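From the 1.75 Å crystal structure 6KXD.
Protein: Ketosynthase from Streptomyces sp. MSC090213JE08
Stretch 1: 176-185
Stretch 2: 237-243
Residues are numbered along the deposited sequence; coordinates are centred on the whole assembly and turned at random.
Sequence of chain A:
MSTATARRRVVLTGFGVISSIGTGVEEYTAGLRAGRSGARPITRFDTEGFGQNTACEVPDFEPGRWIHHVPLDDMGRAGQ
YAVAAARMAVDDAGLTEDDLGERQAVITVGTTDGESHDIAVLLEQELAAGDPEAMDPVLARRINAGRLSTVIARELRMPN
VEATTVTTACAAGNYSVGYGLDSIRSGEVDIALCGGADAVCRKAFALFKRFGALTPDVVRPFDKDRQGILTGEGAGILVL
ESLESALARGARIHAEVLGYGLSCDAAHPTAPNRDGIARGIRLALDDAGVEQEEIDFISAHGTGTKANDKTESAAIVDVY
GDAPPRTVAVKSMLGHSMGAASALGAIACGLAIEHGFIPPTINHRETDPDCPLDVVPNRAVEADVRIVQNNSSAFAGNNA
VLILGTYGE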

ATOM      1  N   SER A 176      -6.396  -1.821   4.688  1.00 39.46           N
ATOM      2  CA  SER A 176      -5.803  -1.082   5.805  1.00 37.76           C
ATOM      3  C   SER A 176      -6.530  -1.419   7.111  1.00 39.40           C
ATOM      4  O   SER A 176      -5.891  -1.630   8.129  1.00 38.59           O
ATOM      5  CB  SER A 176      -5.800   0.413   5.496  1.00 39.74           C
ATOM      6  OG  SER A 176      -4.917   0.729   4.429  1.00 39.63           O
ATOM      7  N   VAL A 177      -7.875  -1.437   7.081  1.00 38.78           N
ATOM      8  CA  VAL A 177      -8.678  -1.782   8.226  1.00 40.43           C
ATOM      9  C   VAL A 177      -8.351  -3.221   8.639  1.00 39.71           C
ATOM     10  O   VAL A 177      -8.162  -3.509   9.817  1.00 40.50           O
ATOM     11  CB  VAL A 177     -10.187  -1.601   7.939  1.00 39.99           C
ATOM     12  CG1 VAL A 177     -11.031  -2.177   9.048  1.00 47.23           C
ATOM     13  CG2 VAL A 177     -10.572  -0.145   7.709  1.00 42.11           C
ATOM     14  N   GLY A 178      -8.276  -4.112   7.653  1.00 40.54           N
ATOM     15  CA  GLY A 178      -7.944  -5.499   7.888  1.00 41.83           C
ATOM     16  C   GLY A 178      -6.577  -5.650   8.530  1.00 40.68           C
ATOM     17  O   GLY A 178      -6.401  -6.425   9.473  1.00 41.71           O
ATOM     18  N   TYR A 179      -5.611  -4.839   8.080  1.00 38.94           N
ATOM     19  CA  TYR A 179      -4.295  -4.875   8.659  1.00 39.77           C
ATOM     20  C   TYR A 179      -4.332  -4.393  10.104  1.00 39.76           C
ATOM     21  O   TYR A 179      -3.668  -4.957  10.990  1.00 40.84           O
ATOM     22  CB  TYR A 179      -3.292  -4.048   7.858  1.00 36.63           C
ATOM     23  CG  TYR A 179      -1.885  -4.241   8.358  1.00 37.87           C
ATOM     24  CD1 TYR A 179      -1.379  -5.524   8.547  1.00 37.61           C
ATOM     25  CD2 TYR A 179      -1.094  -3.174   8.730  1.00 41.80           C
ATOM     26  CE1 TYR A 179      -0.088  -5.732   9.012  1.00 39.79           C
ATOM     27  CE2 TYR A 179       0.207  -3.370   9.176  1.00 43.51           C
ATOM     28  CZ  TYR A 179       0.707  -4.653   9.323  1.00 42.50           C
ATOM     29  OH  TYR A 179       1.977  -4.883   9.761  1.00 42.45           O
ATOM     30  N   GLY A 180      -5.098  -3.344  10.350  1.00 36.65           N
ATOM     31  CA  GLY A 180      -5.313  -2.900  11.726  1.00 42.30           C
ATOM     32  C   GLY A 180      -5.875  -4.032  12.559  1.00 41.49           C
ATOM     33  O   GLY A 180      -5.454  -4.249  13.658  1.00 41.50           O
ATOM     34  N   LEU A 181      -6.849  -4.744  12.014  1.00 43.23           N
ATOM     35  CA  LEU A 181      -7.494  -5.810  12.721  1.00 45.73           C
ATOM     36  C   LEU A 181      -6.455  -6.881  13.041  1.00 48.81           C
ATOM     37  O   LEU A 181      -6.331  -7.311  14.186  1.00 47.99           O
ATOM     38  CB  LEU A 181      -8.624  -6.366  11.862  1.00 46.00           C
ATOM     39  CG  LEU A 181      -9.191  -7.694  12.336  1.00 49.95           C
ATOM     40  CD1 LEU A 181      -9.929  -7.496  13.643  1.00 47.34           C
ATOM     41  CD2 LEU A 181     -10.070  -8.279  11.246  1.00 50.51           C
ATOM     42  N   ASP A 182      -5.695  -7.299  12.029  1.00 42.28           N
ATOM     43  CA  ASP A 182      -4.690  -8.329  12.240  1.00 44.71           C
ATOM     44  C   ASP A 182      -3.648  -7.846  13.239  1.00 47.33           C
ATOM     45  O   ASP A 182      -3.182  -8.639  14.084  1.00 43.84           O
ATOM     46  CB  ASP A 182      -4.026  -8.702  10.924  1.00 42.10           C
ATOM     47  CG  ASP A 182      -4.921  -9.526  10.040  1.00 48.47           C
ATOM     48  OD1 ASP A 182      -5.879 -10.170  10.594  1.00 45.96           O
ATOM     49  OD2 ASP A 182      -4.634  -9.569   8.823  1.00 43.07           O
ATOM     50  N   SER A 183      -3.307  -6.549  13.177  1.00 42.75           N
ATOM     51  CA  SER A 183      -2.258  -6.044  14.006  1.00 41.75           C
ATOM     52  C   SER A 183      -2.715  -6.050  15.467  1.00 44.25           C
ATOM     53  O   SER A 183      -1.939  -6.429  16.367  1.00 46.04           O
ATOM     54  CB  SER A 183      -1.792  -4.680  13.551  1.00 40.92           C
ATOM     55  OG  SER A 183      -1.175  -4.745  12.265  1.00 40.75           O
ATOM     56  N   ILE A 184      -3.961  -5.647  15.693  1.00 43.53           N
ATOM     57  CA  ILE A 184      -4.525  -5.675  17.063  1.00 47.85           C
ATOM     58  C   ILE A 184      -4.743  -7.127  17.507  1.00 45.47           C
ATOM     59  O   ILE A 184      -4.410  -7.489  18.636  1.00 51.57           O
ATOM     60  CB  ILE A 184      -5.794  -4.817  17.167  1.00 48.65           C
ATOM     61  CG1 ILE A 184      -5.446  -3.344  16.985  1.00 47.17           C
ATOM     62  CG2 ILE A 184      -6.498  -5.048  18.500  1.00 52.07           C
ATOM     63  CD1 ILE A 184      -6.624  -2.452  16.713  1.00 43.60           C
ATOM     64  N   ARG A 185      -5.250  -7.979  16.616  1.00 48.03           N
ATOM     65  CA  ARG A 185      -5.533  -9.367  16.988  1.00 48.92           C
ATOM     66  C   ARG A 185      -4.248 -10.068  17.450  1.00 54.66           C
ATOM     67  O   ARG A 185      -4.310 -10.901  18.352  1.00 54.88           O
ATOM     68  CB  ARG A 185      -6.135 -10.184  15.851  1.00 47.23           C
ATOM     69  CG  ARG A 185      -7.638 -10.035  15.712  1.00 52.60           C
ATOM     70  CD  ARG A 185      -8.064 -10.863  14.512  1.00 56.94           C
ATOM     71  NE  ARG A 185      -9.496 -10.928  14.350  1.00 59.34           N
ATOM     72  CZ  ARG A 185     -10.087 -11.442  13.282  1.00 59.25           C
ATOM     73  NH1 ARG A 185      -9.410 -12.244  12.470  1.00 52.68           N
ATOM     74  NH2 ARG A 185     -11.346 -11.144  13.037  1.00 60.38           N
ATOM     75  N   ILE A 237     -10.755   7.739   7.953  1.00 40.19           N
ATOM     76  CA  ILE A 237      -9.892   7.140   8.944  1.00 43.03           C
ATOM     77  C   ILE A 237     -10.758   6.559  10.034  1.00 42.11           C
ATOM     78  O   ILE A 237     -11.647   7.253  10.582  1.00 44.07           O
ATOM     79  CB  ILE A 237      -8.848   8.129   9.477  1.00 40.98           C
ATOM     80  CG1 ILE A 237      -7.967   8.678   8.352  1.00 44.34           C
ATOM     81  CG2 ILE A 237      -8.007   7.474  10.546  1.00 39.40           C
ATOM     82  CD1 ILE A 237      -7.003   7.641   7.762  1.00 45.04           C
ATOM     83  N   LEU A 238     -10.453   5.306  10.368  1.00 41.10           N
ATOM     84  CA  LEU A 238     -11.129   4.589  11.393  1.00 45.42           C
ATOM     85  C   LEU A 238     -10.151   4.345  12.536  1.00 46.08           C
ATOM     86  O   LEU A 238      -9.008   3.949  12.308  1.00 42.28           O
ATOM     87  CB  LEU A 238     -11.644   3.260  10.844  1.00 42.01           C
ATOM     88  CG  LEU A 238     -12.706   3.365   9.750  1.00 45.69           C
ATOM     89  CD1 LEU A 238     -12.051   3.541   8.388  1.00 46.72           C
ATOM     90  CD2 LEU A 238     -13.599   2.140   9.742  1.00 47.22           C
ATOM     91  N   VAL A 239     -10.602   4.608  13.768  1.00 45.58           N
ATOM     92  CA  VAL A 239      -9.861   4.160  14.936  1.00 44.49           C
ATOM     93  C   VAL A 239     -10.331   2.751  15.292  1.00 47.86           C
ATOM     94  O   VAL A 239     -11.526   2.551  15.637  1.00 52.51           O
ATOM     95  CB  VAL A 239     -10.006   5.127  16.132  1.00 42.79           C
ATOM     96  CG1 VAL A 239      -9.147   4.661  17.301  1.00 47.00           C
ATOM     97  CG2 VAL A 239      -9.660   6.554  15.739  1.00 46.64           C
ATOM     98  N   LEU A 240      -9.396   1.793  15.215  1.00 44.21           N
ATOM     99  CA  LEU A 240      -9.577   0.456  15.654  1.00 42.82           C
ATOM    100  C   LEU A 240      -8.867   0.312  16.997  1.00 43.79           C
ATOM    101  O   LEU A 240      -7.763   0.834  17.159  1.00 45.25           O
ATOM    102  CB  LEU A 240      -8.959  -0.548  14.678  1.00 43.38           C
ATOM    103  CG  LEU A 240      -9.797  -0.900  13.455  1.00 44.00           C
ATOM    104  CD1 LEU A 240      -9.925   0.293  12.533  1.00 44.44           C
ATOM    105  CD2 LEU A 240      -9.170  -2.079  12.724  1.00 47.11           C
ATOM    106  N   GLU A 241      -9.466  -0.455  17.898  1.00 46.69           N
ATOM    107  CA  GLU A 241      -8.934  -0.639  19.246  1.00 45.21           C
ATOM    108  C   GLU A 241      -9.292  -2.021  19.747  1.00 42.93           C
ATOM    109  O   GLU A 241     -10.349  -2.533  19.397  1.00 45.36           O
ATOM    110  CB  GLU A 241      -9.559   0.366  20.210  1.00 57.41           C
ATOM    111  CG  GLU A 241      -8.865   1.704  20.248  1.00 62.93           C
ATOM    112  CD  GLU A 241      -9.372   2.609  21.369  1.00 67.07           C
ATOM    113  OE1 GLU A 241     -10.178   3.516  21.064  1.00 60.38           O
ATOM    114  OE2 GLU A 241      -8.954   2.404  22.541  1.00 69.88           O
ATOM    115  N   SER A 242      -8.407  -2.621  20.545  1.00 50.37           N
ATOM    116  CA  SER A 242      -8.775  -3.888  21.179  1.00 55.73           C
ATOM    117  C   SER A 242     -10.018  -3.612  22.024  1.00 50.49           C
ATOM    118  O   SER A 242     -10.142  -2.519  22.564  1.00 48.12           O
ATOM    119  CB  SER A 242      -7.668  -4.460  22.008  1.00 57.77           C
ATOM    120  OG  SER A 242      -7.448  -3.667  23.156  1.00 56.01           O
ATOM    121  N   LEU A 243     -10.958  -4.561  22.064  1.00 57.07           N
ATOM    122  CA  LEU A 243     -12.110  -4.399  22.972  1.00 62.34           C
ATOM    123  C   LEU A 243     -11.620  -4.056  24.389  1.00 64.09           C
ATOM    124  O   LEU A 243     -12.153  -3.163  25.019  1.00 67.35           O
ATOM    125  CB  LEU A 243     -12.959  -5.670  22.978  1.00 60.66           C
ATOM    126  CG  LEU A 243     -14.173  -5.611  23.911  1.00 63.69           C
ATOM    127  CD1 LEU A 243     -15.072  -4.442  23.531  1.00 65.24           C
ATOM    128  CD2 LEU A 243     -14.951  -6.921  23.882  1.00 70.08           C
TER

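A helix laid against a β-strand usually holds by shape and apolar contact alone, because a helix satisfies its backbone internally and a strand usually does so with neighbouring strands, and this ketosynthase offers a compact example. Helix 176-185 runs nearly parallel to strand 237-242, with 20° between their directions and a closest axial approach of 8.5 Å. No hydrogen bond crosses the interface. Within the helix, the i to i+4 pattern is intact, as in Leu-181 N to Val-177 O at 2.8 Å, and the two stretches together bury 301 Å².

Leu-240 contributes most to this surface. Its CA-to-CB bond points toward the helix, and its CD2 methyl settles against the backbone around Gly-180, 3.8 Å from Gly-180 C, 3.6 Å from Leu-181 N and 3.4 Å from Val-177 O. The glycine makes this possible: a CB there would point toward the strand and lie only 3.1 Å from Leu-240 CD2, too tight for two carbons. The CA atoms of Gly-180 and Leu-240 are 6.7 Å apart.

Ile-184 answers from the helix, one turn further on. Its CA-to-CB bond also points toward the strand, and CD1 lies 3.6 Å from Leu-240 CB and 3.5 Å from Leu-240 O, while its CG2 lies 3.7 Å from Ser-242 CB. Here the backbones are closer still, with 6.2 Å between the CA atoms of Ile-184 and Ser-242. Ser-242 meets the isoleucine through CA and CB, while its hydroxyl caps the helix that follows.

Val-177 closes the other end. Its CB points sideways, yet its two methyls reach different leucines: CG2 lies 4.0 Å from Leu-238 CD1, and CG1 lies 4.1 Å from Leu-240 CD2. Alternation along the strand completes the pattern, since Leu-238 and Leu-240 point toward the helix whereas Ile-237 and Glu-241 start away from it.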